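Local coordinates for glycoside hydrolase family 81 (Clostridium thermocellum, PDB 6FOP), which probably hydrolyses beta-1,3-glucans such as laminarin as an endo-acting glucanase of the Clostridium thermocellum cellulosome, at residues Glu238-Thr243 with Lys297-Tyr302. Numbering follows the deposited sequence.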
ATOM      1  N   GLU A 238     -23.546  -5.878  -5.943  1.00 20.81           N
ATOM      2  CA  GLU A 238     -23.236  -6.631  -4.715  1.00 21.96           C
ATOM      3  C   GLU A 238     -22.372  -5.879  -3.698  1.00 20.38           C
ATOM      4  O   GLU A 238     -22.178  -6.357  -2.583  1.00 20.33           O
ATOM      5  CB  GLU A 238     -22.610  -7.995  -5.088  1.00 24.05           C
ATOM      6  CG  GLU A 238     -23.595  -8.868  -5.869  1.00 28.07           C
ATOM      7  CD  GLU A 238     -23.200 -10.340  -6.037  1.00 35.22           C
ATOM      8  OE1 GLU A 238     -22.219 -10.824  -5.427  1.00 36.86           O
ATOM      9  OE2 GLU A 238     -23.911 -11.029  -6.796  1.00 45.08           O
ATOM     10  N   SER A 239     -21.855  -4.708  -4.075  1.00 18.41           N
ATOM     11  CA  SER A 239     -20.952  -3.937  -3.221  1.00 17.35           C
ATOM     12  C   SER A 239     -19.742  -4.761  -2.775  1.00 17.21           C
ATOM     13  O   SER A 239     -19.346  -4.726  -1.622  1.00 17.76           O
ATOM     14  CB  SER A 239     -21.700  -3.314  -2.022  1.00 18.93           C
ATOM     15  OG  SER A 239     -20.982  -2.209  -1.490  1.00 19.03           O
ATOM     16  N   THR A 240     -19.135  -5.456  -3.732  1.00 15.74           N
ATOM     17  CA  THR A 240     -17.957  -6.293  -3.467  1.00 16.56           C
ATOM     18  C   THR A 240     -16.803  -5.902  -4.374  1.00 14.94           C
ATOM     19  O   THR A 240     -16.996  -5.358  -5.458  1.00 15.59           O
ATOM     20  CB  THR A 240     -18.223  -7.788  -3.686  1.00 17.53           C
ATOM     21  OG1 THR A 240     -18.674  -7.993  -5.035  1.00 18.76           O
ATOM     22  CG2 THR A 240     -19.229  -8.297  -2.705  1.00 19.90           C
ATOM     23  N   LEU A 241     -15.603  -6.213  -3.905  1.00 15.18           N
ATOM     24  CA  LEU A 241     -14.378  -6.009  -4.665  1.00 15.39           C
ATOM     25  C   LEU A 241     -13.635  -7.341  -4.714  1.00 15.27           C
ATOM     26  O   LEU A 241     -13.226  -7.862  -3.679  1.00 15.43           O
ATOM     27  CB  LEU A 241     -13.560  -4.903  -4.005  1.00 16.47           C
ATOM     28  CG  LEU A 241     -12.345  -4.308  -4.702  1.00 17.43           C
ATOM     29  CD1 LEU A 241     -11.187  -5.265  -4.607  1.00 18.78           C
ATOM     30  CD2 LEU A 241     -12.637  -3.941  -6.135  1.00 18.10           C
ATOM     31  N   THR A 242     -13.523  -7.895  -5.919  1.00 14.28           N
ATOM     32  CA  THR A 242     -12.863  -9.156  -6.169  1.00 15.41           C
ATOM     33  C   THR A 242     -11.494  -8.921  -6.775  1.00 14.19           C
ATOM     34  O   THR A 242     -11.350  -8.115  -7.696  1.00 16.22           O
ATOM     35  CB  THR A 242     -13.706  -9.985  -7.130  1.00 16.79           C
ATOM     36  OG1 THR A 242     -14.967 -10.266  -6.520  1.00 18.46           O
ATOM     37  CG2 THR A 242     -13.013 -11.312  -7.458  1.00 17.32           C
ATOM     38  N   THR A 243     -10.494  -9.603  -6.230  1.00 13.86           N
ATOM     39  CA  THR A 243      -9.133  -9.569  -6.792  1.00 13.90           C
ATOM     40  C   THR A 243      -8.707 -11.001  -7.118  1.00 13.83           C
ATOM     41  O   THR A 243      -8.875 -11.891  -6.277  1.00 14.36           O
ATOM     42  CB  THR A 243      -8.115  -8.985  -5.804  1.00 13.77           C
ATOM     43  OG1 THR A 243      -8.608  -7.724  -5.316  1.00 13.77           O
ATOM     44  CG2 THR A 243      -6.759  -8.765  -6.480  1.00 14.63           C
ATOM     45  N   LYS A 297      -8.535 -16.130  -5.565  1.00 14.31           N
ATOM     46  CA  LYS A 297      -9.178 -14.833  -5.422  1.00 14.14           C
ATOM     47  C   LYS A 297      -9.429 -14.471  -3.983  1.00 14.24           C
ATOM     48  O   LYS A 297      -9.523 -15.337  -3.117  1.00 14.95           O
ATOM     49  CB  LYS A 297     -10.455 -14.731  -6.239  1.00 17.04           C
ATOM     50  CG  LYS A 297     -11.629 -15.530  -5.780  1.00 19.16           C
ATOM     51  CD  LYS A 297     -12.786 -15.290  -6.753  1.00 24.24           C
ATOM     52  CE  LYS A 297     -14.070 -15.919  -6.275  1.00 28.88           C
ATOM     53  NZ  LYS A 297     -15.158 -15.679  -7.267  1.00 32.04           N
ATOM     54  N   THR A 298      -9.548 -13.162  -3.761  1.00 13.96           N
ATOM     55  CA  THR A 298     -10.088 -12.626  -2.511  1.00 14.54           C
ATOM     56  C   THR A 298     -11.317 -11.822  -2.902  1.00 15.00           C
ATOM     57  O   THR A 298     -11.369 -11.223  -4.003  1.00 15.58           O
ATOM     58  CB  THR A 298      -9.083 -11.716  -1.781  1.00 14.30           C
ATOM     59  OG1 THR A 298      -8.733 -10.607  -2.621  1.00 14.81           O
ATOM     60  CG2 THR A 298      -7.844 -12.470  -1.371  1.00 14.13           C
ATOM     61  N   VAL A 299     -12.277 -11.758  -1.981  1.00 14.62           N
ATOM     62  CA  VAL A 299     -13.490 -10.941  -2.188  1.00 15.28           C
ATOM     63  C   VAL A 299     -13.747 -10.198  -0.880  1.00 15.91           C
ATOM     64  O   VAL A 299     -13.900 -10.812   0.172  1.00 17.05           O
ATOM     65  CB  VAL A 299     -14.731 -11.780  -2.573  1.00 16.62           C
ATOM     66  CG1 VAL A 299     -15.911 -10.851  -2.842  1.00 17.88           C
ATOM     67  CG2 VAL A 299     -14.446 -12.605  -3.836  1.00 18.42           C
ATOM     68  N   TYR A 300     -13.761  -8.868  -0.968  1.00 14.04           N
ATOM     69  CA  TYR A 300     -14.060  -8.021   0.170  1.00 14.23           C
ATOM     70  C   TYR A 300     -15.368  -7.296  -0.050  1.00 14.80           C
ATOM     71  O   TYR A 300     -15.701  -6.938  -1.151  1.00 16.40           O
ATOM     72  CB  TYR A 300     -12.943  -7.000   0.335  1.00 13.94           C
ATOM     73  CG  TYR A 300     -11.540  -7.581   0.484  1.00 13.91           C
ATOM     74  CD1 TYR A 300     -11.262  -8.602   1.381  1.00 14.72           C
ATOM     75  CD2 TYR A 300     -10.476  -7.032  -0.213  1.00 14.08           C
ATOM     76  CE1 TYR A 300      -9.961  -9.115   1.514  1.00 15.03           C
ATOM     77  CE2 TYR A 300      -9.189  -7.521  -0.084  1.00 14.92           C
ATOM     78  CZ  TYR A 300      -8.931  -8.545   0.795  1.00 13.91           C
ATOM     79  OH  TYR A 300      -7.643  -9.010   0.897  1.00 15.25           O
ATOM     80  N   ARG A 301     -16.055  -6.985   1.031  1.00 16.31           N
ATOM     81  CA  ARG A 301     -17.207  -6.086   0.970  1.00 17.35           C
ATOM     82  C   ARG A 301     -16.706  -4.637   1.045  1.00 15.80           C
ATOM     83  O   ARG A 301     -15.929  -4.262   1.923  1.00 19.38           O
ATOM     84  CB  ARG A 301     -18.179  -6.390   2.097  1.00 21.07           C
ATOM     85  CG  ARG A 301     -18.869  -7.721   1.931  1.00 24.34           C
ATOM     86  CD  ARG A 301     -20.124  -7.849   2.783  1.00 27.14           C
ATOM     87  NE  ARG A 301     -20.550  -9.240   2.915  1.00 32.65           N
ATOM     88  CZ  ARG A 301     -21.205  -9.930   1.983  1.00 33.42           C
ATOM     89  NH1 ARG A 301     -21.525  -9.374   0.813  1.00 35.22           N
ATOM     90  NH2 ARG A 301     -21.537 -11.201   2.218  1.00 37.45           N
ATOM     91  N   TYR A 302     -17.193  -3.844   0.099  1.00 16.66           N
ATOM     92  CA  TYR A 302     -16.979  -2.412   0.064  1.00 16.85           C
ATOM     93  C   TYR A 302     -18.162  -1.764   0.775  1.00 16.91           C
ATOM     94  O   TYR A 302     -19.304  -2.153   0.549  1.00 21.23           O
ATOM     95  CB  TYR A 302     -16.939  -1.973  -1.385  1.00 18.13           C
ATOM     96  CG  TYR A 302     -16.937  -0.476  -1.631  1.00 16.78           C
ATOM     97  CD1 TYR A 302     -15.852   0.322  -1.270  1.00 16.72           C
ATOM     98  CD2 TYR A 302     -18.000   0.121  -2.290  1.00 16.83           C
ATOM     99  CE1 TYR A 302     -15.824   1.670  -1.537  1.00 15.94           C
ATOM    100  CE2 TYR A 302     -17.987   1.478  -2.573  1.00 15.91           C
ATOM    101  CZ  TYR A 302     -16.897   2.250  -2.201  1.00 15.01           C
ATOM    102  OH  TYR A 302     -16.879   3.591  -2.488  1.00 15.26           O
TER
HETATM  103  O   HOH W   1     -22.042  -6.691   0.158  1.00 32.27           O
HETATM  104  O   HOH W   2     -10.363  -8.289  -3.336  1.00 14.88           O
HETATM  105  O   HOH W   3     -16.355 -12.633  -6.946  1.00 31.70           O
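Strands 240-251 and 295-301 pair antiparallel in a three-stranded sheet, with T240 to T243 running against R301 to T298. L241 and Y300 form one hydrogen-bonded pair, L241 N reaching Y300 O at 2.8 Å, and T243 and T298 form the next. Strand 223-235 flanks the other side of 240-251, and S239 and T240 both face N235 in a G1 beta bulge. At the bulge the pairing continues one step beyond strand 295-301: Y302 N donates to S239 O, while S239 OG, anti to its backbone N (chi1 -159°), donates back to Y302 O at 2.6 Å from above the carbonyl plane. S239 OG also bonds Y673 OH, tying this end of the sheet to the C-terminal part of the chain.

The face bearing L241, T243, T298 and Y300 packs partly on helix 514-534, which T243 and Y300 touch. The Y300 hydroxyl bonds H266 O, outside the two strands. On the face bearing T240, T242 and V299, T242 and V299 lie side by side, and V299 CG2 comes within 3.6 Å of T242 OG1, while CG1 meets T240 CB at 3.9 Å. K297 extends beyond CG, its CD passing 4.0 Å from T242 CG2, and a water joins its NZ to T242 OG1. A second water bridges E238 O and R301 NH1. On the helix-facing side, T243 CB rests 3.6 Å from T298 OG1, and one water bonds both threonine OG1 atoms while donating to L241 O at 2.9 Å.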